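Local coordinates for amino acid ABC transporter, binding protein (Thermus thermophilus, PDB 3VV5) that binds the lysine analogue L-thialysine as the periplasmic solute-binding component of an ABC transporter that takes up amino acids, at residues F84-L88 and V99-H103; T122-S128 and T185-F191; K142-V148 and I162-Y168; T151-A155 and V212-R216. All blocks are in the same frame, centred on the assembly; numbering follows the deposited sequence.

Contact 1 of 4, residues F84-L88 and V99-H103; sequences FDTLL and VIASH. With SLZ (L-thialysine), chain C.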
# COMPACT_ATOMS: atom_id res chain seq x y z
N PHE A 84 3.81 4.17 8.33
CA PHE A 84 3.42 2.85 7.83
C PHE A 84 3.71 1.70 8.81
O PHE A 84 2.83 0.88 9.07
CB PHE A 84 4.04 2.55 6.45
CG PHE A 84 3.68 1.17 5.92
CD1 PHE A 84 2.41 0.90 5.41
CD2 PHE A 84 4.62 0.13 5.95
CE1 PHE A 84 2.07 -0.38 4.94
CE2 PHE A 84 4.29 -1.16 5.48
CZ PHE A 84 3.01 -1.42 4.96
N ASP A 85 4.94 1.67 9.33
CA ASP A 85 5.40 0.53 10.17
C ASP A 85 4.67 0.40 11.51
O ASP A 85 4.81 -0.59 12.23
CB ASP A 85 6.93 0.55 10.38
CG ASP A 85 7.43 1.80 11.14
OD1 ASP A 85 6.70 2.79 11.27
OD2 ASP A 85 8.60 1.80 11.59
N THR A 86 3.85 1.41 11.82
CA THR A 86 3.10 1.41 13.07
C THR A 86 1.66 0.92 12.90
O THR A 86 0.97 0.69 13.90
CB THR A 86 2.98 2.82 13.69
OG1 THR A 86 2.00 3.61 12.97
CG2 THR A 86 4.33 3.54 13.72
N LEU A 87 1.21 0.77 11.66
CA LEU A 87 -0.24 0.63 11.38
C LEU A 87 -0.87 -0.66 11.89
O LEU A 87 -1.90 -0.61 12.51
CB LEU A 87 -0.56 0.83 9.88
CG LEU A 87 -0.48 2.25 9.31
CD1 LEU A 87 -0.61 2.18 7.80
CD2 LEU A 87 -1.56 3.19 9.91
N LEU A 88 -0.25 -1.82 11.62
CA LEU A 88 -0.85 -3.08 12.06
C LEU A 88 -0.86 -3.20 13.58
O LEU A 88 -1.84 -3.66 14.17
CB LEU A 88 -0.18 -4.29 11.40
CG LEU A 88 -0.25 -4.32 9.86
CD1 LEU A 88 0.36 -5.62 9.34
CD2 LEU A 88 -1.70 -4.11 9.36
N VAL A 99 -7.58 -0.82 8.62
CA VAL A 99 -6.47 -0.16 7.95
C VAL A 99 -6.56 -0.47 6.45
O VAL A 99 -6.80 -1.62 6.05
CB VAL A 99 -5.11 -0.66 8.52
CG1 VAL A 99 -3.92 -0.20 7.66
CG2 VAL A 99 -4.93 -0.19 9.96
N ILE A 100 -6.37 0.56 5.63
CA ILE A 100 -6.19 0.39 4.18
C ILE A 100 -5.01 1.23 3.77
O ILE A 100 -5.11 2.46 3.70
CB ILE A 100 -7.50 0.69 3.37
CG1 ILE A 100 -7.33 0.34 1.87
CG2 ILE A 100 -8.03 2.13 3.61
CD1 ILE A 100 -8.68 0.39 1.13
N ALA A 101 -3.88 0.56 3.54
CA ALA A 101 -2.61 1.23 3.38
C ALA A 101 -1.63 0.38 2.54
O ALA A 101 -0.42 0.37 2.78
CB ALA A 101 -2.03 1.55 4.75
N SER A 102 -2.19 -0.33 1.57
CA SER A 102 -1.42 -1.10 0.58
C SER A 102 -0.64 -2.29 1.18
O SER A 102 0.43 -2.62 0.67
CB SER A 102 -0.49 -0.17 -0.22
OG SER A 102 -1.24 0.69 -1.06
N HIS A 103 -1.17 -2.92 2.22
CA HIS A 103 -0.48 -4.09 2.81
C HIS A 103 -0.63 -5.30 1.92
O HIS A 103 -1.75 -5.76 1.67
CB HIS A 103 -1.01 -4.45 4.20
CG HIS A 103 -0.68 -3.45 5.26
ND1 HIS A 103 0.44 -3.56 6.06
CD2 HIS A 103 -1.31 -2.32 5.64
CE1 HIS A 103 0.47 -2.54 6.91
NE2 HIS A 103 -0.59 -1.78 6.68
N SLZ C . 3.08 -3.15 -0.57
CA SLZ C . 3.85 -2.62 0.58
CB SLZ C . 3.08 -1.46 1.27
SG SLZ C . 3.65 0.27 1.05
CD SLZ C . 2.32 1.04 2.05
CE SLZ C . 2.42 2.54 2.32
NZ SLZ C . 1.06 3.06 2.52
C SLZ C . 3.90 -3.77 1.59
O SLZ C . 4.84 -3.79 2.40
OXT SLZ C . 2.98 -4.61 1.52

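Contact 2 of 4, residues T122-S128 and T185-F191; sequences TGGVIVS and TWITDRF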
# COMPACT_ATOMS: atom_id res chain seq x y z
N THR A 122 -0.77 -6.59 -7.41
CA THR A 122 0.37 -5.77 -7.79
C THR A 122 1.65 -6.57 -7.66
O THR A 122 1.64 -7.79 -7.46
CB THR A 122 0.42 -4.48 -6.89
OG1 THR A 122 1.38 -3.55 -7.40
CG2 THR A 122 0.77 -4.81 -5.43
N GLY A 123 2.78 -5.89 -7.73
CA GLY A 123 4.04 -6.55 -7.48
C GLY A 123 5.12 -5.55 -7.24
O GLY A 123 4.92 -4.35 -7.51
N GLY A 124 6.24 -6.04 -6.72
CA GLY A 124 7.41 -5.21 -6.41
C GLY A 124 8.36 -5.19 -7.58
O GLY A 124 8.55 -6.21 -8.21
N VAL A 125 8.93 -4.03 -7.88
CA VAL A 125 9.78 -3.84 -9.05
C VAL A 125 11.12 -3.17 -8.72
O VAL A 125 11.23 -2.35 -7.80
CB VAL A 125 9.09 -3.03 -10.22
CG1 VAL A 125 8.00 -3.85 -10.92
CG2 VAL A 125 8.53 -1.68 -9.72
N ILE A 126 12.13 -3.54 -9.50
CA ILE A 126 13.42 -2.90 -9.42
C ILE A 126 13.32 -1.63 -10.23
O ILE A 126 12.87 -1.66 -11.37
CB ILE A 126 14.53 -3.82 -10.00
CG1 ILE A 126 14.88 -4.90 -8.98
CG2 ILE A 126 15.77 -3.00 -10.44
CD1 ILE A 126 15.78 -5.99 -9.51
N VAL A 127 13.68 -0.50 -9.63
CA VAL A 127 13.85 0.70 -10.43
C VAL A 127 15.21 1.35 -10.19
O VAL A 127 15.66 1.51 -9.05
CB VAL A 127 12.58 1.67 -10.45
CG1 VAL A 127 11.49 1.29 -9.41
CG2 VAL A 127 12.93 3.13 -10.48
N SER A 128 15.87 1.68 -11.30
CA SER A 128 17.21 2.25 -11.23
C SER A 128 17.31 3.46 -12.12
O SER A 128 16.34 3.83 -12.80
CB SER A 128 18.27 1.21 -11.66
OG SER A 128 18.13 -0.01 -10.94
N THR A 185 19.48 1.44 -6.62
CA THR A 185 18.22 0.79 -6.96
C THR A 185 17.18 1.05 -5.87
O THR A 185 17.51 1.04 -4.70
CB THR A 185 18.45 -0.73 -7.17
OG1 THR A 185 19.12 -0.92 -8.43
CG2 THR A 185 17.10 -1.51 -7.20
N TRP A 186 15.93 1.28 -6.28
CA TRP A 186 14.80 1.44 -5.38
C TRP A 186 13.84 0.29 -5.67
O TRP A 186 13.51 0.05 -6.84
CB TRP A 186 14.15 2.80 -5.72
CG TRP A 186 12.84 3.14 -5.07
CD1 TRP A 186 12.42 2.85 -3.79
CD2 TRP A 186 11.79 3.90 -5.68
NE1 TRP A 186 11.16 3.41 -3.57
CE2 TRP A 186 10.76 4.05 -4.72
CE3 TRP A 186 11.62 4.47 -6.95
CZ2 TRP A 186 9.56 4.74 -5.00
CZ3 TRP A 186 10.43 5.15 -7.23
CH2 TRP A 186 9.43 5.28 -6.25
N ILE A 187 13.43 -0.46 -4.64
CA ILE A 187 12.47 -1.53 -4.84
C ILE A 187 11.16 -1.05 -4.28
O ILE A 187 11.06 -0.69 -3.11
CB ILE A 187 12.88 -2.88 -4.21
CG1 ILE A 187 14.17 -3.42 -4.88
CG2 ILE A 187 11.76 -3.91 -4.41
CD1 ILE A 187 14.59 -4.80 -4.36
N THR A 188 10.13 -1.02 -5.14
CA THR A 188 8.86 -0.45 -4.74
C THR A 188 7.74 -1.09 -5.54
O THR A 188 7.98 -1.99 -6.34
CB THR A 188 8.86 1.11 -4.92
OG1 THR A 188 7.71 1.69 -4.30
CG2 THR A 188 8.89 1.47 -6.39
N ASP A 189 6.53 -0.56 -5.36
CA ASP A 189 5.35 -1.03 -6.07
C ASP A 189 5.35 -0.60 -7.53
O ASP A 189 5.68 0.55 -7.84
CB ASP A 189 4.12 -0.48 -5.36
CG ASP A 189 2.84 -0.86 -6.03
OD1 ASP A 189 2.22 -1.90 -5.64
OD2 ASP A 189 2.45 -0.11 -6.95
N ARG A 190 4.91 -1.50 -8.42
CA ARG A 190 4.95 -1.23 -9.86
C ARG A 190 4.12 -0.03 -10.30
O ARG A 190 4.53 0.74 -11.16
CB ARG A 190 4.55 -2.49 -10.66
CG ARG A 190 3.13 -3.01 -10.35
CD ARG A 190 2.79 -4.28 -11.14
NE ARG A 190 2.70 -4.00 -12.58
CZ ARG A 190 2.82 -4.91 -13.54
NH1 ARG A 190 3.03 -6.19 -13.24
NH2 ARG A 190 2.73 -4.54 -14.81
N PHE A 191 2.94 0.13 -9.69
CA PHE A 191 2.09 1.29 -10.00
C PHE A 191 2.65 2.58 -9.41
O PHE A 191 2.52 3.64 -10.00
CB PHE A 191 0.66 1.07 -9.49
CG PHE A 191 -0.02 -0.10 -10.13
CD1 PHE A 191 -0.49 -0.02 -11.44
CD2 PHE A 191 -0.20 -1.29 -9.42
CE1 PHE A 191 -1.13 -1.10 -12.05
CE2 PHE A 191 -0.83 -2.39 -10.02
CZ PHE A 191 -1.29 -2.29 -11.34

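Contact 3 of 4, residues K142-V148 and I162-Y168; sequences KVVGVQV and IKEVRTY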
# COMPACT_ATOMS: atom_id res chain seq x y z
N LYS A 142 25.58 -3.98 -5.02
CA LYS A 142 24.85 -2.72 -5.19
C LYS A 142 24.20 -2.26 -3.90
O LYS A 142 24.01 -3.04 -2.96
CB LYS A 142 23.83 -2.84 -6.34
CG LYS A 142 24.44 -3.29 -7.66
CD LYS A 142 25.30 -2.19 -8.28
CE LYS A 142 26.08 -2.69 -9.47
NZ LYS A 142 26.68 -1.50 -10.18
N VAL A 143 23.86 -0.98 -3.85
CA VAL A 143 23.19 -0.40 -2.69
C VAL A 143 21.71 -0.26 -3.05
O VAL A 143 21.37 0.40 -4.03
CB VAL A 143 23.79 0.97 -2.32
CG1 VAL A 143 23.11 1.55 -1.07
CG2 VAL A 143 25.32 0.85 -2.09
N VAL A 144 20.84 -0.89 -2.26
CA VAL A 144 19.41 -0.88 -2.55
C VAL A 144 18.63 -0.11 -1.48
O VAL A 144 18.86 -0.29 -0.28
CB VAL A 144 18.88 -2.36 -2.75
CG1 VAL A 144 17.37 -2.41 -2.97
CG2 VAL A 144 19.58 -3.01 -3.92
N GLY A 145 17.72 0.77 -1.93
CA GLY A 145 16.86 1.54 -1.02
C GLY A 145 15.43 0.99 -0.96
O GLY A 145 14.81 0.78 -2.01
N VAL A 146 14.93 0.78 0.26
CA VAL A 146 13.53 0.32 0.52
C VAL A 146 12.90 1.01 1.73
O VAL A 146 13.59 1.39 2.69
CB VAL A 146 13.47 -1.20 0.82
CG1 VAL A 146 13.78 -1.99 -0.42
CG2 VAL A 146 14.45 -1.54 1.92
N GLN A 147 11.57 1.14 1.69
CA GLN A 147 10.83 1.56 2.87
C GLN A 147 10.87 0.50 3.97
O GLN A 147 10.72 -0.69 3.69
CB GLN A 147 9.36 1.86 2.50
CG GLN A 147 8.66 2.54 3.64
CD GLN A 147 7.23 2.91 3.36
OE1 GLN A 147 6.64 2.51 2.34
NE2 GLN A 147 6.64 3.68 4.27
N VAL A 148 11.04 0.95 5.22
CA VAL A 148 11.06 0.04 6.37
C VAL A 148 9.71 -0.67 6.54
O VAL A 148 8.64 -0.10 6.26
CB VAL A 148 11.46 0.75 7.70
CG1 VAL A 148 10.42 1.80 8.11
CG2 VAL A 148 11.70 -0.27 8.83
N ILE A 162 23.75 -8.38 -2.22
CA ILE A 162 23.53 -6.94 -2.10
C ILE A 162 24.49 -6.36 -1.07
O ILE A 162 24.62 -6.88 0.04
CB ILE A 162 22.07 -6.61 -1.73
CG1 ILE A 162 21.15 -6.94 -2.91
CG2 ILE A 162 21.94 -5.13 -1.31
CD1 ILE A 162 19.67 -7.00 -2.56
N LYS A 163 25.16 -5.27 -1.44
CA LYS A 163 26.19 -4.68 -0.58
C LYS A 163 25.56 -4.05 0.66
O LYS A 163 26.06 -4.19 1.77
CB LYS A 163 27.00 -3.65 -1.37
CG LYS A 163 28.07 -2.91 -0.58
CD LYS A 163 28.92 -2.08 -1.52
CE LYS A 163 29.51 -0.86 -0.82
NZ LYS A 163 30.50 -1.24 0.22
N GLU A 164 24.42 -3.38 0.47
CA GLU A 164 23.76 -2.71 1.57
C GLU A 164 22.30 -2.43 1.23
O GLU A 164 21.97 -2.06 0.10
CB GLU A 164 24.48 -1.41 1.92
CG GLU A 164 24.45 -1.09 3.40
CD GLU A 164 24.82 0.35 3.67
OE1 GLU A 164 24.03 1.24 3.28
OE2 GLU A 164 25.89 0.58 4.28
N VAL A 165 21.45 -2.62 2.22
CA VAL A 165 20.02 -2.32 2.13
C VAL A 165 19.72 -1.11 3.02
O VAL A 165 19.63 -1.24 4.25
CB VAL A 165 19.13 -3.53 2.51
CG1 VAL A 165 17.64 -3.20 2.26
CG2 VAL A 165 19.53 -4.78 1.74
N ARG A 166 19.60 0.06 2.40
CA ARG A 166 19.26 1.29 3.09
C ARG A 166 17.76 1.35 3.32
O ARG A 166 16.98 1.14 2.39
CB ARG A 166 19.65 2.50 2.25
CG ARG A 166 21.14 2.64 1.96
CD ARG A 166 21.76 3.78 2.78
NE ARG A 166 23.20 3.85 2.55
CZ ARG A 166 23.79 4.58 1.60
NH1 ARG A 166 23.07 5.34 0.78
NH2 ARG A 166 25.11 4.56 1.48
N THR A 167 17.35 1.64 4.55
CA THR A 167 15.93 1.65 4.90
C THR A 167 15.41 3.08 5.09
O THR A 167 16.13 3.96 5.59
CB THR A 167 15.64 0.79 6.15
OG1 THR A 167 16.46 1.23 7.24
CG2 THR A 167 15.95 -0.69 5.87
N TYR A 168 14.17 3.33 4.68
CA TYR A 168 13.60 4.68 4.70
C TYR A 168 12.27 4.65 5.42
O TYR A 168 11.54 3.66 5.33
CB TYR A 168 13.44 5.24 3.27
CG TYR A 168 14.77 5.42 2.56
CD1 TYR A 168 15.44 4.33 1.98
CD2 TYR A 168 15.38 6.67 2.48
CE1 TYR A 168 16.67 4.49 1.36
CE2 TYR A 168 16.62 6.84 1.85
CZ TYR A 168 17.26 5.74 1.30
OH TYR A 168 18.48 5.92 0.69

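Contact 4 of 4, residues T151-A155 and V212-R216; sequences TYMEA and VFQER. With SLZ (L-thialysine), chain C.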
# COMPACT_ATOMS: atom_id res chain seq x y z
N THR A 151 7.27 -5.39 2.30
CA THR A 151 7.60 -6.57 1.53
C THR A 151 8.78 -6.31 0.58
O THR A 151 9.45 -7.23 0.17
CB THR A 151 6.36 -7.07 0.76
OG1 THR A 151 5.88 -6.01 -0.07
CG2 THR A 151 5.24 -7.39 1.75
N TYR A 152 9.02 -5.05 0.23
CA TYR A 152 10.20 -4.67 -0.58
C TYR A 152 11.48 -4.90 0.21
O TYR A 152 12.44 -5.48 -0.31
CB TYR A 152 10.11 -3.22 -1.08
CG TYR A 152 8.73 -2.89 -1.59
CD1 TYR A 152 8.12 -3.68 -2.56
CD2 TYR A 152 8.01 -1.81 -1.06
CE1 TYR A 152 6.81 -3.40 -3.02
CE2 TYR A 152 6.71 -1.53 -1.51
CZ TYR A 152 6.12 -2.33 -2.48
OH TYR A 152 4.83 -2.06 -2.91
N MET A 153 11.48 -4.45 1.46
CA MET A 153 12.57 -4.74 2.40
C MET A 153 12.79 -6.25 2.55
O MET A 153 13.91 -6.73 2.41
CB MET A 153 12.28 -4.12 3.76
CG MET A 153 13.39 -4.31 4.79
SD MET A 153 13.10 -3.34 6.27
CE MET A 153 11.97 -4.38 7.19
N GLU A 154 11.73 -7.00 2.82
CA GLU A 154 11.81 -8.46 2.98
C GLU A 154 12.45 -9.10 1.74
O GLU A 154 13.35 -9.94 1.85
CB GLU A 154 10.42 -9.04 3.27
CG GLU A 154 10.30 -10.56 3.17
CD GLU A 154 8.85 -11.04 3.22
OE1 GLU A 154 8.50 -11.95 2.43
OE2 GLU A 154 8.05 -10.50 4.03
N ALA A 155 12.01 -8.67 0.56
CA ALA A 155 12.54 -9.18 -0.70
C ALA A 155 14.01 -8.83 -0.91
O ALA A 155 14.78 -9.69 -1.35
CB ALA A 155 11.73 -8.69 -1.88
N VAL A 212 10.05 -8.33 -9.29
CA VAL A 212 10.74 -9.21 -8.33
C VAL A 212 9.80 -10.19 -7.60
O VAL A 212 10.21 -11.31 -7.24
CB VAL A 212 11.57 -8.37 -7.34
CG1 VAL A 212 11.98 -9.17 -6.10
CG2 VAL A 212 12.83 -7.83 -8.04
N PHE A 213 8.56 -9.75 -7.36
CA PHE A 213 7.51 -10.59 -6.76
C PHE A 213 6.14 -9.97 -7.01
O PHE A 213 6.01 -8.76 -7.25
CB PHE A 213 7.72 -10.82 -5.26
CG PHE A 213 7.59 -9.57 -4.43
CD1 PHE A 213 8.70 -8.75 -4.22
CD2 PHE A 213 6.37 -9.20 -3.87
CE1 PHE A 213 8.60 -7.60 -3.47
CE2 PHE A 213 6.25 -8.04 -3.12
CZ PHE A 213 7.37 -7.23 -2.91
N GLN A 214 5.13 -10.82 -6.92
CA GLN A 214 3.75 -10.39 -7.02
C GLN A 214 3.11 -10.53 -5.63
O GLN A 214 3.55 -11.35 -4.82
CB GLN A 214 3.01 -11.24 -8.05
CG GLN A 214 3.55 -11.09 -9.47
CD GLN A 214 2.65 -11.71 -10.51
OE1 GLN A 214 2.53 -12.94 -10.61
NE2 GLN A 214 2.00 -10.86 -11.31
N GLU A 215 2.10 -9.70 -5.37
CA GLU A 215 1.36 -9.76 -4.11
C GLU A 215 -0.09 -9.35 -4.26
O GLU A 215 -0.45 -8.58 -5.15
CB GLU A 215 2.05 -8.94 -3.00
CG GLU A 215 2.16 -7.45 -3.25
CD GLU A 215 2.98 -6.74 -2.16
OE1 GLU A 215 3.46 -7.43 -1.24
OE2 GLU A 215 3.14 -5.50 -2.22
N ARG A 216 -0.90 -9.91 -3.38
CA ARG A 216 -2.30 -9.53 -3.18
C ARG A 216 -2.33 -8.55 -2.00
O ARG A 216 -1.77 -8.83 -0.94
CB ARG A 216 -3.14 -10.79 -2.87
CG ARG A 216 -3.19 -11.82 -4.00
CD ARG A 216 -3.99 -13.10 -3.60
NE ARG A 216 -3.50 -13.73 -2.37
CZ ARG A 216 -4.21 -13.89 -1.25
NH1 ARG A 216 -3.66 -14.48 -0.18
NH2 ARG A 216 -5.47 -13.49 -1.17
N SLZ C . 3.08 -3.15 -0.57
CA SLZ C . 3.85 -2.62 0.58
CB SLZ C . 3.08 -1.46 1.27
SG SLZ C . 3.65 0.27 1.05
CD SLZ C . 2.32 1.04 2.05
CE SLZ C . 2.42 2.54 2.32
NZ SLZ C . 1.06 3.06 2.52
C SLZ C . 3.90 -3.77 1.59
O SLZ C . 4.84 -3.79 2.40
OXT SLZ C . 2.98 -4.61 1.52
O HOH W 1 3.87 -3.84 -4.51

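Contact 1 of 4, residues F84-L88 and V99-H103
The wall of the L-thialysine pocket is built here, where the ring of Phe84, near the start of helix 87-92, lies against the imidazole of His103, past the corner the chain turns at Ala101. The two rings form an offset stack, centroids 4.6 Å apart and planes at 25°, with Phe84 CE1 over one face of the imidazole. Over the opposite face comes a methyl of Leu88, whose CD2 makes a CH-pi contact 3.8 Å from the centroid of the His103 ring. A flat imidazole suits this slot, sandwiched between an aromatic ring and a branched aliphatic chain. Phe84 owes its reach to a side chain extended away from its own backbone N (chi1 178°); one face of its ring takes the ligand, SLZ SG lying above it toward the rim. In this solute-binding protein family 3 fold, the corner at Ala101 turns backbone carbonyls to the ligand: SLZ NZ donates to Ala101 O (3.1 Å) and SLZ N to Ser102 O (3.0 Å). Ala101 O also sits at the edge of the Phe84 ring, 3.4 Å from CE1. Away from the ligand, Leu87 CD1 presses on Ala101 CB at 3.4 Å, tighter than ordinary carbon contact, and meets Val99 CG1 at 4.1 Å; alanine's short side chain suits so close an approach. Replacing Phe84 by alanine would probably leave one imidazole face and the thioether chain of the ligand without their packing partner. Arg109, from helix 107-112, touches Phe84, Leu88 and His103 and also hydrogen-bonds the ligand through NH1.

Contact 2 of 4, residues T122-S128 and T185-F191
Thr122 OG1 donates to Asp189 OD1 at 2.6 Å, reaching it from above the carboxylate plane, where two antiparallel strands of the mixed sheet, 120-129 and 185-189, meet the start of helix 190-200. Further along, paired backbone bonds hold the strands together. Val125 and Thr188 form one hydrogen-bonded pair, with Val125 N to Thr188 O at 2.7 Å, and Val127 and Trp186 form the next, whose Trp186 N to Val127 O bond is nearly straight at 174°. Beyond the last bridge, at the first residue of the helix, Arg190 N donates to Gly123 O (3.0 Å).

Side chains alternate between the faces. Ile126 and Thr185 meet on one, through their CG2 methyls; on the other, Val127 packs beside Trp186, CG2 to CE3 4.0 Å, while Thr188 CG2 sits over the centre of the indole face. The beta-branched residues suit the extended backbone. Helix 171-180 covers the indole, and its Asp171 accepts from both Trp186 NE1 and Thr188 OG1, so the indole N-H and the threonine hydroxyl both find an acceptor on this otherwise apolar face. Val125 packs against the first residue of the helix, CG1 3.7 Å from Arg190 CB.

Aspartate suits the strand-to-helix junction because its short side chain can serve as N-cap. With CG anti to the backbone N (chi1 178°), the carboxylate of Asp189 faces Thr122 with one oxygen; the other accepts from Val192 N and, weakly, from Phe191 N, which lies 2.8 Å from Asp189 OD2.

Contact 3 of 4, residues K142-V148 and I162-Y168
Val143 and Arg166 cross obliquely on one face of a parallel strand pair, the methyl CG1 of the valine lying over the centre of the guanidinium, 4.1 Å above its plane, and 3.8 Å from Arg166 CG. The arginine chain bends at chi2 (-106°), which turns the face of the guanidinium to the valine methyl, and its NE makes a salt bridge to Glu164 OE1 of the same strand at 2.8 Å, though the hydrogen bond within it is bent and weak. Next along that face the ring of Tyr168 lies obliquely against Gly145, its CE1 3.8 Å from Gly145 CA. Glycine suits this place, since a beta carbon here would probably come too close to the ring. The tyrosine's OH goes on to Asp177 of helix 171-180.

The other face is mostly aliphatic: Val146 CG2 meets Val165 CG1 at 3.6 Å, and Val144 crosses Ile162, from the loop ahead of strand 164-168, at about a right angle. Helix 151-158 packs over Val146 and Val165, completing a beta-alpha-beta crossover in which strands 143-147 and 164-168 run side by side. Val144 and Val146 each bond both ways, as in the nearly straight Val144 N to Glu164 O bond (172°), and Val148 N closes the row on Tyr168 O at 2.8 Å. Gln147, at the strand's pocket end, touches the ligand and gives NE2 to Glu43 and to Gln169 O.

Polarity is thus sorted by face. Val146 and Val165 face the helix, while the arginine's charge is probably offset by Glu164.

Contact 4 of 4, residues T151-A155 and V212-R216
This is a helix-on-strand contact at the amino-acid end of the ligand pocket, where the first turn of helix 151-158 faces strand 206-222. Thr151 OG1 donates to Glu215 OE1 at 3.0 Å, arriving on the syn side and 23° out of the carboxylate plane. The other carboxylate oxygen, OE2, takes a bond from SLZ N at 2.9 Å. One glutamate thus joins helix to ligand, its negative charge probably matching the ligand's ammonium group. Tyr152 OH accepts from SLZ N as well, at 3.1 Å, and a water bridges that hydroxyl to Glu215 OE2. In this solute-binding fold the helix start also holds the ligand's carboxylate: Thr151 N donates to SLZ O at 2.9 Å, and the helix dipole would probably favour that charge. A phenylalanine in place of Tyr152 would probably leave the ligand ammonium without one acceptor and the water without one of its mates. Beside these polar groups, Phe213 packs between helix and strand. Its CZ end wedges toward the helix, 3.6 Å from Tyr152 CD1, the two side chains crossing at about a right angle. Ala155, small enough to let the strand approach, sets CB 3.7 Å from Phe213 CE1.

In the fold
From the N terminus, contact 1 comes first and closes a short loop, joining the start of helix 87-92 to strands 98-100 and 102-104 before any other contact opens. Strand 120-129 then opens contact 2, whose long loop closes at strand 185-189. Nested inside it is contact 3, the beta-alpha-beta unit of strands 143-147 and 164-168; backbone bonds from Gly145 to Thr185 and Ile187 join the two. Contact 4 starts on the helix within that unit and ends on strand 206-222, crossing both contacts 2 and 3. Strand 206-222 also pairs with strands 98-100 and 120-129, and the ligand touches contacts 1, 3 and 4.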